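Local coordinates for CCHC-type domain-containing protein (Trypanosoma brucei brucei, PDB 7C45), which binds RNA and zinc and probably trims the 3' ends of guide RNAs as a 3'-5' exonuclease of the RNase D type, at residues 14-19 with 184-189; 115-120 with 222-227; 216-221 with 245-250. One frame throughout, in Å; residues are numbered along the deposited sequence.

Interaction 1: residues 14-19 with 184-189; sequences YPYRVV and FLEYAA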
loop_
_atom_site.group_PDB
_atom_site.type_symbol
_atom_site.label_atom_id
_atom_site.label_comp_id
_atom_site.label_asym_id
_atom_site.label_seq_id
_atom_site.Cartn_x
_atom_site.Cartn_y
_atom_site.Cartn_z
ATOM N N TYR A 14 12.170 -6.750 10.869
ATOM C CA TYR A 14 11.609 -8.079 10.655
ATOM C C TYR A 14 12.357 -8.786 9.525
ATOM O O TYR A 14 12.427 -8.252 8.409
ATOM C CB TYR A 14 10.133 -8.026 10.297
ATOM C CG TYR A 14 9.151 -7.675 11.399
ATOM C CD1 TYR A 14 9.568 -7.382 12.699
ATOM C CD2 TYR A 14 7.791 -7.634 11.126
ATOM C CE1 TYR A 14 8.642 -7.070 13.690
ATOM C CE2 TYR A 14 6.873 -7.326 12.093
ATOM C CZ TYR A 14 7.300 -7.041 13.382
ATOM O OH TYR A 14 6.350 -6.746 14.332
ATOM N N PRO A 15 12.936 -9.954 9.768
ATOM C CA PRO A 15 13.565 -10.693 8.675
ATOM C C PRO A 15 12.508 -11.294 7.763
ATOM O O PRO A 15 11.368 -11.504 8.155
ATOM C CB PRO A 15 14.361 -11.790 9.393
ATOM C CG PRO A 15 13.788 -11.876 10.772
ATOM C CD PRO A 15 12.852 -10.735 11.013
ATOM N N TYR A 16 12.901 -11.559 6.530
ATOM C CA TYR A 16 12.035 -12.333 5.652
ATOM C C TYR A 16 12.331 -13.826 5.779
ATOM O O TYR A 16 13.431 -14.250 6.156
ATOM C CB TYR A 16 12.181 -11.908 4.187
ATOM C CG TYR A 16 13.511 -12.197 3.541
ATOM C CD1 TYR A 16 13.828 -13.476 3.103
ATOM C CD2 TYR A 16 14.434 -11.189 3.320
ATOM C CE1 TYR A 16 15.055 -13.757 2.516
ATOM C CE2 TYR A 16 15.659 -11.460 2.732
ATOM C CZ TYR A 16 15.956 -12.738 2.319
ATOM O OH TYR A 16 17.164 -13.016 1.730
ATOM N N ARG A 17 11.331 -14.617 5.416
ATOM C CA ARG A 17 11.421 -16.072 5.404
ATOM C C ARG A 17 10.764 -16.567 4.129
ATOM O O ARG A 17 9.570 -16.349 3.944
ATOM C CB ARG A 17 10.714 -16.674 6.609
ATOM C CG ARG A 17 10.985 -18.132 6.819
ATOM C CD ARG A 17 10.875 -18.407 8.306
ATOM N NE ARG A 17 11.784 -17.525 9.020
ATOM C CZ ARG A 17 11.610 -17.114 10.271
ATOM N NH1 ARG A 17 12.507 -16.302 10.824
ATOM N NH2 ARG A 17 10.535 -17.492 10.963
ATOM N N VAL A 18 11.542 -17.229 3.268
ATOM C CA VAL A 18 11.006 -17.761 2.018
ATOM C C VAL A 18 10.139 -18.974 2.315
ATOM O O VAL A 18 10.571 -19.912 2.992
ATOM C CB VAL A 18 12.142 -18.137 1.054
ATOM C CG1 VAL A 18 11.563 -18.819 -0.199
ATOM C CG2 VAL A 18 12.955 -16.923 0.686
ATOM N N VAL A 19 8.928 -18.975 1.799
ATOM C CA VAL A 19 7.999 -20.077 2.011
ATOM C C VAL A 19 7.872 -20.797 0.672
ATOM O O VAL A 19 7.128 -20.368 -0.213
ATOM C CB VAL A 19 6.648 -19.591 2.553
ATOM C CG1 VAL A 19 5.668 -20.750 2.701
ATOM C CG2 VAL A 19 6.869 -18.903 3.915
ATOM N N PHE A 184 16.787 -9.586 -4.293
ATOM C CA PHE A 184 15.420 -9.654 -4.804
ATOM C C PHE A 184 14.437 -9.966 -3.681
ATOM O O PHE A 184 13.366 -9.362 -3.592
ATOM C CB PHE A 184 15.324 -10.721 -5.898
ATOM C CG PHE A 184 15.822 -10.281 -7.240
ATOM C CD1 PHE A 184 17.166 -10.070 -7.473
ATOM C CD2 PHE A 184 14.938 -10.129 -8.290
ATOM C CE1 PHE A 184 17.613 -9.677 -8.720
ATOM C CE2 PHE A 184 15.383 -9.752 -9.543
ATOM C CZ PHE A 184 16.719 -9.520 -9.755
ATOM N N LEU A 185 14.784 -10.917 -2.816
ATOM C CA LEU A 185 13.902 -11.256 -1.707
ATOM C C LEU A 185 13.688 -10.065 -0.784
ATOM O O LEU A 185 12.562 -9.794 -0.351
ATOM C CB LEU A 185 14.492 -12.446 -0.945
ATOM C CG LEU A 185 14.567 -13.695 -1.833
ATOM C CD1 LEU A 185 15.352 -14.829 -1.144
ATOM C CD2 LEU A 185 13.173 -14.164 -2.196
ATOM N N GLU A 186 14.764 -9.360 -0.452
ATOM C CA GLU A 186 14.646 -8.208 0.435
ATOM C C GLU A 186 13.836 -7.105 -0.220
ATOM O O GLU A 186 13.011 -6.448 0.433
ATOM C CB GLU A 186 16.039 -7.707 0.819
ATOM C CG GLU A 186 16.062 -6.497 1.770
ATOM C CD GLU A 186 15.060 -6.579 2.925
ATOM O OE1 GLU A 186 14.373 -5.564 3.184
ATOM O OE2 GLU A 186 14.949 -7.648 3.553
ATOM N N TYR A 187 14.074 -6.885 -1.509
ATOM C CA TYR A 187 13.239 -5.967 -2.266
ATOM C C TYR A 187 11.776 -6.358 -2.139
ATOM O O TYR A 187 10.942 -5.538 -1.770
ATOM C CB TYR A 187 13.662 -5.942 -3.726
ATOM C CG TYR A 187 12.877 -4.941 -4.530
ATOM C CD1 TYR A 187 11.674 -5.296 -5.130
ATOM C CD2 TYR A 187 13.338 -3.636 -4.696
ATOM C CE1 TYR A 187 10.954 -4.387 -5.868
ATOM C CE2 TYR A 187 12.620 -2.721 -5.435
ATOM C CZ TYR A 187 11.428 -3.105 -6.017
ATOM O OH TYR A 187 10.698 -2.210 -6.760
ATOM N N ALA A 188 11.456 -7.630 -2.402
ATOM C CA ALA A 188 10.079 -8.082 -2.267
ATOM C C ALA A 188 9.563 -7.931 -0.844
ATOM O O ALA A 188 8.361 -7.766 -0.645
ATOM C CB ALA A 188 9.946 -9.544 -2.712
ATOM N N ALA A 189 10.440 -8.008 0.156
ATOM C CA ALA A 189 9.966 -7.971 1.536
ATOM C C ALA A 189 9.605 -6.571 2.012
ATOM O O ALA A 189 8.861 -6.443 2.978
ATOM C CB ALA A 189 11.026 -8.535 2.482
#

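Interaction 2: residues 115-120 with 222-227; sequences GVKPEG and YVEHYA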
loop_
_atom_site.group_PDB
_atom_site.type_symbol
_atom_site.label_atom_id
_atom_site.label_comp_id
_atom_site.label_asym_id
_atom_site.label_seq_id
_atom_site.Cartn_x
_atom_site.Cartn_y
_atom_site.Cartn_z
ATOM N N GLY A 115 -8.257 -17.601 -8.056
ATOM C CA GLY A 115 -9.653 -17.846 -7.758
ATOM C C GLY A 115 -10.064 -17.461 -6.357
ATOM O O GLY A 115 -10.989 -18.044 -5.806
ATOM N N VAL A 116 -9.393 -16.485 -5.764
ATOM C CA VAL A 116 -9.647 -16.062 -4.398
ATOM C C VAL A 116 -10.059 -14.597 -4.417
ATOM O O VAL A 116 -9.495 -13.792 -5.160
ATOM C CB VAL A 116 -8.411 -16.294 -3.505
ATOM C CG1 VAL A 116 -8.127 -17.788 -3.359
ATOM C CG2 VAL A 116 -7.210 -15.625 -4.090
ATOM N N LYS A 117 -11.064 -14.273 -3.617
ATOM C CA LYS A 117 -11.534 -12.908 -3.414
ATOM C C LYS A 117 -11.402 -12.559 -1.937
ATOM O O LYS A 117 -12.173 -13.089 -1.111
ATOM C CB LYS A 117 -12.981 -12.786 -3.880
ATOM C CG LYS A 117 -13.605 -11.411 -3.647
ATOM C CD LYS A 117 -15.006 -11.373 -4.204
ATOM C CE LYS A 117 -15.636 -10.017 -3.974
ATOM N NZ LYS A 117 -17.001 -9.918 -4.565
ATOM N N PRO A 118 -10.460 -11.698 -1.551
ATOM C CA PRO A 118 -10.263 -11.407 -0.132
ATOM C C PRO A 118 -11.433 -10.642 0.457
ATOM O O PRO A 118 -12.158 -9.924 -0.234
ATOM C CB PRO A 118 -8.988 -10.554 -0.124
ATOM C CG PRO A 118 -9.018 -9.849 -1.424
ATOM C CD PRO A 118 -9.655 -10.806 -2.412
ATOM N N GLU A 119 -11.623 -10.791 1.759
ATOM C CA GLU A 119 -12.673 -10.060 2.454
ATOM C C GLU A 119 -12.104 -9.480 3.729
ATOM O O GLU A 119 -11.224 -10.088 4.334
ATOM C CB GLU A 119 -13.863 -10.954 2.745
ATOM C CG GLU A 119 -14.378 -11.633 1.494
ATOM C CD GLU A 119 -15.487 -12.618 1.767
ATOM O OE1 GLU A 119 -15.674 -13.526 0.936
ATOM O OE2 GLU A 119 -16.172 -12.466 2.798
ATOM N N GLY A 120 -12.579 -8.289 4.110
ATOM C CA GLY A 120 -11.991 -7.558 5.217
ATOM C C GLY A 120 -10.734 -6.833 4.791
ATOM O O GLY A 120 -9.676 -7.004 5.387
ATOM N N TYR A 222 -13.668 -1.378 -4.198
ATOM C CA TYR A 222 -12.568 -1.688 -5.114
ATOM C C TYR A 222 -12.407 -3.189 -5.294
ATOM O O TYR A 222 -12.153 -3.666 -6.413
ATOM C CB TYR A 222 -11.270 -1.061 -4.614
ATOM C CG TYR A 222 -11.152 0.356 -5.072
ATOM C CD1 TYR A 222 -10.802 0.648 -6.380
ATOM C CD2 TYR A 222 -11.414 1.406 -4.207
ATOM C CE1 TYR A 222 -10.739 1.956 -6.826
ATOM C CE2 TYR A 222 -11.348 2.725 -4.643
ATOM C CZ TYR A 222 -11.004 2.997 -5.952
ATOM O OH TYR A 222 -10.944 4.302 -6.409
ATOM N N VAL A 223 -12.554 -3.954 -4.208
ATOM C CA VAL A 223 -12.428 -5.407 -4.341
ATOM C C VAL A 223 -13.585 -5.964 -5.169
ATOM O O VAL A 223 -13.400 -6.864 -5.985
ATOM C CB VAL A 223 -12.320 -6.080 -2.957
ATOM C CG1 VAL A 223 -12.263 -7.606 -3.101
ATOM C CG2 VAL A 223 -11.059 -5.605 -2.238
ATOM N N GLU A 224 -14.795 -5.428 -4.987
ATOM C CA GLU A 224 -15.913 -5.863 -5.822
ATOM C C GLU A 224 -15.645 -5.582 -7.291
ATOM O O GLU A 224 -16.030 -6.361 -8.167
ATOM C CB GLU A 224 -17.196 -5.158 -5.389
ATOM C CG GLU A 224 -17.764 -5.648 -4.075
ATOM C CD GLU A 224 -18.225 -7.088 -4.155
ATOM O OE1 GLU A 224 -19.085 -7.395 -5.016
ATOM O OE2 GLU A 224 -17.713 -7.909 -3.365
ATOM N N HIS A 225 -15.022 -4.449 -7.581
ATOM C CA HIS A 225 -14.786 -4.048 -8.962
ATOM C C HIS A 225 -13.697 -4.902 -9.612
ATOM O O HIS A 225 -13.821 -5.292 -10.781
ATOM C CB HIS A 225 -14.406 -2.569 -8.998
ATOM C CG HIS A 225 -14.447 -1.960 -10.362
ATOM N ND1 HIS A 225 -13.441 -2.133 -11.290
ATOM C CD2 HIS A 225 -15.381 -1.180 -10.957
ATOM C CE1 HIS A 225 -13.754 -1.477 -12.394
ATOM N NE2 HIS A 225 -14.928 -0.901 -12.220
ATOM N N TYR A 226 -12.638 -5.229 -8.859
ATOM C CA TYR A 226 -11.430 -5.807 -9.441
ATOM C C TYR A 226 -11.324 -7.312 -9.257
ATOM O O TYR A 226 -10.529 -7.945 -9.950
ATOM C CB TYR A 226 -10.182 -5.101 -8.862
ATOM C CG TYR A 226 -9.970 -3.777 -9.543
ATOM C CD1 TYR A 226 -10.591 -2.635 -9.063
ATOM C CD2 TYR A 226 -9.237 -3.685 -10.725
ATOM C CE1 TYR A 226 -10.443 -1.406 -9.716
ATOM C CE2 TYR A 226 -9.080 -2.463 -11.392
ATOM C CZ TYR A 226 -9.694 -1.324 -10.888
ATOM O OH TYR A 226 -9.554 -0.111 -11.545
ATOM N N ALA A 227 -12.117 -7.901 -8.370
ATOM C CA ALA A 227 -12.087 -9.343 -8.118
ATOM C C ALA A 227 -13.329 -9.971 -8.745
ATOM O O ALA A 227 -14.279 -10.324 -8.052
ATOM C CB ALA A 227 -12.013 -9.634 -6.626
HETATM O O HOH W 1 -16.666 -8.927 -7.368
#

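Interaction 3: residues 216-221 with 245-250; sequences ERLTAQ and RAWLER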
loop_
_atom_site.group_PDB
_atom_site.type_symbol
_atom_site.label_atom_id
_atom_site.label_comp_id
_atom_site.label_asym_id
_atom_site.label_seq_id
_atom_site.Cartn_x
_atom_site.Cartn_y
_atom_site.Cartn_z
ATOM N N GLU A 216 -12.788 1.175 4.854
ATOM C CA GLU A 216 -13.004 -0.254 4.638
ATOM C C GLU A 216 -14.089 -0.470 3.595
ATOM O O GLU A 216 -13.950 -1.320 2.708
ATOM C CB GLU A 216 -13.386 -0.948 5.954
ATOM C CG GLU A 216 -12.228 -1.231 6.899
ATOM C CD GLU A 216 -12.686 -1.904 8.202
ATOM O OE1 GLU A 216 -13.819 -1.667 8.626
ATOM O OE2 GLU A 216 -11.919 -2.702 8.760
ATOM N N ARG A 217 -15.181 0.299 3.691
ATOM C CA ARG A 217 -16.273 0.173 2.733
ATOM C C ARG A 217 -15.824 0.609 1.344
ATOM O O ARG A 217 -16.151 -0.041 0.338
ATOM C CB ARG A 217 -17.484 0.987 3.203
ATOM C CG ARG A 217 -18.127 0.444 4.480
ATOM C CD ARG A 217 -18.595 -0.986 4.298
ATOM N NE ARG A 217 -17.548 -1.954 4.626
ATOM C CZ ARG A 217 -17.367 -3.122 4.011
ATOM N NH1 ARG A 217 -16.380 -3.922 4.397
ATOM N NH2 ARG A 217 -18.159 -3.493 3.012
ATOM N N LEU A 218 -15.043 1.677 1.278
ATOM C CA LEU A 218 -14.540 2.126 -0.013
ATOM C C LEU A 218 -13.595 1.089 -0.606
ATOM O O LEU A 218 -13.682 0.758 -1.798
ATOM C CB LEU A 218 -13.856 3.480 0.148
ATOM C CG LEU A 218 -13.126 4.075 -1.058
ATOM C CD1 LEU A 218 -14.042 4.199 -2.297
ATOM C CD2 LEU A 218 -12.560 5.440 -0.684
ATOM N N THR A 219 -12.719 0.524 0.224
ATOM C CA THR A 219 -11.875 -0.560 -0.265
ATOM C C THR A 219 -12.710 -1.756 -0.726
ATOM O O THR A 219 -12.375 -2.405 -1.725
ATOM C CB THR A 219 -10.887 -0.988 0.813
ATOM O OG1 THR A 219 -10.152 0.151 1.282
ATOM C CG2 THR A 219 -9.922 -1.998 0.256
ATOM N N ALA A 220 -13.775 -2.099 0.013
ATOM C CA ALA A 220 -14.606 -3.226 -0.406
ATOM C C ALA A 220 -15.188 -2.993 -1.790
ATOM O O ALA A 220 -15.351 -3.942 -2.559
ATOM C CB ALA A 220 -15.731 -3.482 0.583
ATOM N N GLN A 221 -15.511 -1.740 -2.114
ATOM C CA GLN A 221 -15.991 -1.428 -3.456
ATOM C C GLN A 221 -14.917 -1.722 -4.499
ATOM O O GLN A 221 -15.219 -2.211 -5.589
ATOM C CB GLN A 221 -16.410 0.040 -3.525
ATOM C CG GLN A 221 -17.011 0.475 -4.861
ATOM C CD GLN A 221 -18.218 -0.360 -5.237
ATOM O OE1 GLN A 221 -18.155 -1.180 -6.155
ATOM N NE2 GLN A 221 -19.319 -0.171 -4.516
ATOM N N ARG A 245 -13.613 10.240 -7.964
ATOM C CA ARG A 245 -14.231 11.254 -7.098
ATOM C C ARG A 245 -15.637 10.866 -6.665
ATOM O O ARG A 245 -16.039 11.150 -5.531
ATOM C CB ARG A 245 -14.273 12.624 -7.784
ATOM C CG ARG A 245 -12.927 13.198 -8.087
ATOM C CD ARG A 245 -13.026 14.676 -8.441
ATOM N NE ARG A 245 -11.705 15.210 -8.705
ATOM C CZ ARG A 245 -11.045 15.010 -9.840
ATOM N NH1 ARG A 245 -9.831 15.522 -10.006
ATOM N NH2 ARG A 245 -11.596 14.306 -10.819
ATOM N N ALA A 246 -16.414 10.235 -7.551
ATOM C CA ALA A 246 -17.763 9.855 -7.155
ATOM C C ALA A 246 -17.742 8.865 -5.991
ATOM O O ALA A 246 -18.562 8.960 -5.074
ATOM C CB ALA A 246 -18.526 9.280 -8.346
ATOM N N TRP A 247 -16.811 7.904 -6.007
ATOM C CA TRP A 247 -16.722 6.988 -4.869
ATOM C C TRP A 247 -16.282 7.722 -3.604
ATOM O O TRP A 247 -16.761 7.417 -2.511
ATOM C CB TRP A 247 -15.772 5.835 -5.174
ATOM C CG TRP A 247 -16.341 4.872 -6.150
ATOM C CD1 TRP A 247 -17.534 4.974 -6.819
ATOM C CD2 TRP A 247 -15.762 3.634 -6.544
ATOM N NE1 TRP A 247 -17.708 3.880 -7.633
ATOM C CE2 TRP A 247 -16.642 3.045 -7.477
ATOM C CE3 TRP A 247 -14.585 2.977 -6.211
ATOM C CZ2 TRP A 247 -16.368 1.817 -8.074
ATOM C CZ3 TRP A 247 -14.317 1.762 -6.816
ATOM C CH2 TRP A 247 -15.200 1.201 -7.739
ATOM N N LEU A 248 -15.366 8.679 -3.727
ATOM C CA LEU A 248 -14.966 9.470 -2.564
ATOM C C LEU A 248 -16.158 10.225 -1.993
ATOM O O LEU A 248 -16.391 10.224 -0.774
ATOM C CB LEU A 248 -13.849 10.436 -2.952
ATOM C CG LEU A 248 -12.463 9.788 -3.106
ATOM C CD1 LEU A 248 -11.479 10.694 -3.798
ATOM C CD2 LEU A 248 -11.900 9.385 -1.772
ATOM N N GLU A 249 -16.923 10.882 -2.870
ATOM C CA GLU A 249 -18.115 11.592 -2.410
ATOM C C GLU A 249 -19.057 10.650 -1.669
ATOM O O GLU A 249 -19.620 11.018 -0.632
ATOM C CB GLU A 249 -18.839 12.258 -3.588
ATOM C CG GLU A 249 -18.018 13.289 -4.364
ATOM C CD GLU A 249 -18.289 14.738 -3.941
ATOM O OE1 GLU A 249 -18.809 14.942 -2.821
ATOM O OE2 GLU A 249 -17.968 15.658 -4.727
ATOM N N ARG A 250 -19.211 9.420 -2.168
ATOM C CA ARG A 250 -20.167 8.484 -1.589
ATOM C C ARG A 250 -19.690 7.929 -0.250
ATOM O O ARG A 250 -20.433 7.933 0.738
ATOM C CB ARG A 250 -20.424 7.347 -2.573
ATOM C CG ARG A 250 -21.196 6.191 -1.997
ATOM C CD ARG A 250 -21.414 5.176 -3.110
ATOM N NE ARG A 250 -22.092 3.976 -2.649
ATOM C CZ ARG A 250 -22.326 2.922 -3.420
ATOM N NH1 ARG A 250 -22.950 1.863 -2.927
ATOM N NH2 ARG A 250 -21.920 2.929 -4.683
#

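Interaction 1: residues 14-19 with 184-189
The phenol ring of Tyr16 is the flat group at the centre of this contact. One face rests on the CB of Leu185, which lies 3.9 Å from the ring centroid in a CH-pi contact displaced toward the rim on the hydroxyl side, where CB comes within 3.6 Å of Tyr16 CZ. At the ring's edge, in its plane, sits OE2 of Glu186, 3.6 Å from Tyr16 CD2, the carboxylate plane being turned 37° from that of the ring. Tyr16 reaches this position with CG in the crowded place between its backbone N and carbonyl carbon (chi1 67°), and its CB packs 4.0 Å from the CB of Ala189. Two residues along the strand, Val18 turns its CG2 branch onto the CD1 methyl of Leu185 at 3.7 Å, so that Leu185 serves ring and valine at once. Strand 16-19 is an outermost strand of the mixed exonuclease sheet, and the 184-189 part of helix 182-202 runs at 106° to it, with Leu72 of the adjoining strand 70-74 touching both Tyr16 and Leu185. The carboxylate of Glu186 has its stronger partner in Arg193, which bridges to OE1 and also bonds to the carbonyl oxygen of Tyr14. No hydrogen bond joins the two segments: apolar and CH-pi contacts hold them, and the acid at the aromatic edge probably interacts favourably with the slightly positive ring hydrogens while Arg193 probably offsets its charge.

Interaction 2: residues 115-120 with 222-227
Residues 115-120 run as an irregular connection from helix 104-114 to strand 121-123. Gly115, with positive phi (69°), is the first residue to leave the helix, and positive phi by itself favours glycine. Facing them, residues 222-226 form the last part of helix 212-226, and Ala227 is the first to depart from helical torsions; its CA approaches that of Lys117 to 5.9 Å. The side chain of Lys117 then spans the gap, with CG anti to the backbone N and every later torsion extended. Lys117 CG passes 3.8 Å from the CB of Ala227, and Lys117 NZ stands 2.4 Å from Glu224 OE2 in a very short salt bridge. So tight a pair suggests strain or some imprecision in placing these solvent-side ends. Glu224 bends at chi2 (-65°) to bring its acid round, and NZ meets OE2 from above the carboxylate plane. The contact joins the C-terminal end of helix 212-226 to the loop leading into strand 121-123, an outermost strand of the RNase H-like exonuclease sheet. A water ties the ionic pair to the helix end: it accepts from Lys117 NZ at 3.0 Å and donates to the carbonyl oxygens of Glu224 and Ala227. Deeper in, the CG1 branch of Val223 fits against Pro118, 4.2 Å from its CD and 3.7 Å from its carbonyl O, while Ala227 also touches Val107 of helix 104-114.

Interaction 3: residues 216-221 with 245-250
Leu218 is the first residue of 216-221 to meet the second helix. With CG anti to the backbone N, it divides its two methyls: CD1 lies 3.7 Å from the CB of Trp247, and CD2 reaches the CD2 of Leu248 at 4.1 Å. One turn on, Gln221 carries the closest approach. Gln221 CG, also anti to the backbone N, sits over one face of the Trp247 six-membered ring, 3.4 Å from the centroid and only 7° off the normal, a nearly vertical CH-pi contact. A bend at chi2 tilts the amide 48° out of the ring plane, and Gln221 NE2 is hydrogen-bonded to the hydroxyl of Tyr251, which follows the second segment. The extended Arg250 merely passes, with Arg250 NH2 4.1 Å from Gln221 NE2. Beyond the two segments, Trp133 of helix 124-136 touches Leu248. The segment axes approach to 10.4 Å, with their N-to-C directions 145° apart. The arrangement is a roughly antiparallel packing of two helices, away from the metal and nucleotide sites, that lays helix 245-251, which precedes the two zinc sites in the chain, on helix 212-226.

How the interactions relate
Interactions 2 and 3 are neighbours, their centres about 14 Å apart, because both use helix 212-226: its 216-221 part meets helix 245-251, and its C-terminal end meets the 115-120 loop. They touch where Tyr222 CE1 comes 3.6 Å from Trp247 CZ3. Interaction 1 lies about 25 Å from interaction 2 and about 32 Å from interaction 3, centre to centre, on helix 182-202, which comes before helix 212-226. Along the chain, interactions 1 and 2 interlace, as do 2 and 3, whereas 1 closes before 3 opens. Interactions 1 and 2 join helices to the two borders of the sheet, at strand 16-19 and the loop before strand 121-123; interaction 3 adds helix 245-251, which leads toward the zinc sites.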